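Local coordinates for protein hydrogenase 2 maturation peptidase (Thaumarchaeota archaeon SCGC AB-539-E09, PDB 5TTX) that probably cleaves the C-terminal extension from the large subunit of a nickel-iron hydrogenase during the final stage of its maturation, at residues M20-F25 with E141-A146. Numbering follows the deposited sequence.
Sequences MGDDGF and EEVEAA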
loop_
_atom_site.group_PDB
_atom_site.type_symbol
_atom_site.label_atom_id
_atom_site.label_comp_id
_atom_site.label_asym_id
_atom_site.label_seq_id
_atom_site.Cartn_x
_atom_site.Cartn_y
_atom_site.Cartn_z
HETATM N N MSE A 20 47.491 -17.476 13.542
HETATM C CA MSE A 20 47.946 -16.097 13.462
HETATM C C MSE A 20 48.113 -15.511 14.851
HETATM O O MSE A 20 47.586 -14.443 15.153
HETATM C CB MSE A 20 46.969 -15.253 12.637
HETATM C CG MSE A 20 46.825 -15.766 11.238
HETATM SE SE MSE A 20 48.412 -15.419 10.120
HETATM C CE MSE A 20 47.604 -15.860 8.367
ATOM N N GLY A 21 48.831 -16.228 15.696
ATOM C CA GLY A 21 49.250 -15.639 16.953
ATOM C C GLY A 21 48.073 -15.271 17.821
ATOM O O GLY A 21 47.223 -16.106 18.145
ATOM N N ASP A 22 48.013 -14.005 18.210
ATOM C CA ASP A 22 46.975 -13.589 19.142
ATOM C C ASP A 22 45.588 -13.496 18.497
ATOM O O ASP A 22 44.607 -13.266 19.217
ATOM C CB ASP A 22 47.361 -12.258 19.789
ATOM C CG ASP A 22 48.560 -12.380 20.716
ATOM O OD1 ASP A 22 49.225 -11.350 20.948
ATOM O OD2 ASP A 22 48.859 -13.508 21.207
ATOM N N ASP A 23 45.455 -13.695 17.180
ATOM C CA ASP A 23 44.113 -13.855 16.623
ATOM C C ASP A 23 43.450 -15.130 17.096
ATOM O O ASP A 23 42.246 -15.301 16.878
ATOM C CB ASP A 23 44.133 -13.853 15.096
ATOM C CG ASP A 23 42.790 -13.469 14.499
ATOM O OD1 ASP A 23 42.173 -12.519 15.036
ATOM O OD2 ASP A 23 42.355 -14.083 13.490
ATOM N N GLY A 24 44.208 -16.043 17.703
ATOM C CA GLY A 24 43.609 -17.202 18.323
ATOM C C GLY A 24 43.030 -16.966 19.704
ATOM O O GLY A 24 42.657 -17.932 20.367
ATOM N N PHE A 25 42.936 -15.713 20.167
ATOM C CA PHE A 25 42.301 -15.434 21.461
ATOM C C PHE A 25 40.932 -16.109 21.605
ATOM O O PHE A 25 40.684 -16.835 22.575
ATOM C CB PHE A 25 42.174 -13.920 21.648
ATOM C CG PHE A 25 41.190 -13.507 22.722
ATOM C CD1 PHE A 25 39.911 -13.026 22.386
ATOM C CD2 PHE A 25 41.547 -13.573 24.064
ATOM C CE1 PHE A 25 39.008 -12.624 23.394
ATOM C CE2 PHE A 25 40.649 -13.177 25.074
ATOM C CZ PHE A 25 39.406 -12.702 24.756
ATOM N N GLU A 141 52.183 -13.803 25.955
ATOM C CA GLU A 141 51.980 -13.802 27.391
ATOM C C GLU A 141 50.718 -13.015 27.774
ATOM O O GLU A 141 49.891 -13.487 28.564
ATOM C CB GLU A 141 53.250 -13.217 28.025
ATOM C CG GLU A 141 53.414 -13.491 29.479
ATOM C CD GLU A 141 54.844 -13.313 29.946
ATOM O OE1 GLU A 141 55.631 -12.622 29.250
ATOM O OE2 GLU A 141 55.175 -13.883 31.014
ATOM N N GLU A 142 50.535 -11.826 27.186
ATOM C CA GLU A 142 49.412 -10.972 27.552
ATOM C C GLU A 142 48.086 -11.594 27.149
ATOM O O GLU A 142 47.134 -11.613 27.939
ATOM C CB GLU A 142 49.548 -9.589 26.914
ATOM C CG GLU A 142 50.725 -8.807 27.447
ATOM C CD GLU A 142 51.934 -8.914 26.517
ATOM O OE1 GLU A 142 52.617 -7.881 26.325
ATOM O OE2 GLU A 142 52.193 -10.029 25.977
ATOM N N VAL A 143 48.002 -12.113 25.930
ATOM C CA VAL A 143 46.698 -12.542 25.455
ATOM C C VAL A 143 46.336 -13.884 26.057
ATOM O O VAL A 143 45.159 -14.148 26.343
ATOM C CB VAL A 143 46.662 -12.550 23.921
ATOM C CG1 VAL A 143 45.381 -13.207 23.412
ATOM C CG2 VAL A 143 46.801 -11.102 23.386
ATOM N N GLU A 144 47.332 -14.716 26.326
ATOM C CA GLU A 144 47.090 -15.894 27.136
ATOM C C GLU A 144 46.472 -15.518 28.476
ATOM O O GLU A 144 45.509 -16.150 28.922
ATOM C CB GLU A 144 48.380 -16.678 27.364
ATOM C CG GLU A 144 48.235 -17.611 28.585
ATOM C CD GLU A 144 48.731 -19.020 28.357
ATOM O OE1 GLU A 144 49.671 -19.223 27.551
ATOM O OE2 GLU A 144 48.175 -19.930 29.015
ATOM N N ALA A 145 47.045 -14.525 29.164
ATOM C CA ALA A 145 46.462 -14.158 30.448
ATOM C C ALA A 145 45.061 -13.587 30.252
ATOM O O ALA A 145 44.179 -13.784 31.106
ATOM C CB ALA A 145 47.369 -13.186 31.199
ATOM N N ALA A 146 44.817 -12.958 29.102
ATOM C CA ALA A 146 43.515 -12.367 28.857
ATOM C C ALA A 146 42.459 -13.432 28.630
ATOM O O ALA A 146 41.268 -13.173 28.872
ATOM C CB ALA A 146 43.576 -11.409 27.665
#
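The carboxylate of D22, whose carbon CG lies 3.4 Å from CG2 of V143, is gripped by three backbone N-H groups beyond the contact: OD1 accepts from R131 and S132, and OD2 from S140. These bonds fix the rotation of the buried acid and, with the N-terminal end of helix 141-158 close by, would probably ease the cost of its negative charge. The acid thereby fastens the loop after strand 10-15 to the segment leading into the C-terminal helix; S140 OG in turn bonds V143 N. D22 turns its CB toward the helix, and chi1 -68°, with CG anti to the carbonyl carbon, lays the carboxylate obliquely against V143, whose CB is 3.6 Å from OD2 of D22. The other methyl of V143 turns to F25, the first residue of helix 25-34, its CG1 resting 3.7 Å from F25 CB. Here the two side chains meet at about a right angle. Deeper toward the sheet, the A146 carbonyl lies at the edge of the F25 ring, O 3.8 Å from CE2. F25 CE2 also makes an apolar contact with A146 CB at 4.3 Å. V143 thus wedges between an acid and an aromatic, and the joint across the two segments is made by van der Waals packing. F25, V143 and A146 all also touch C128 on strand 122-128, and F25 reaches L67 on neighbouring strand 63-69, so both helix starts are seated against the central sheet.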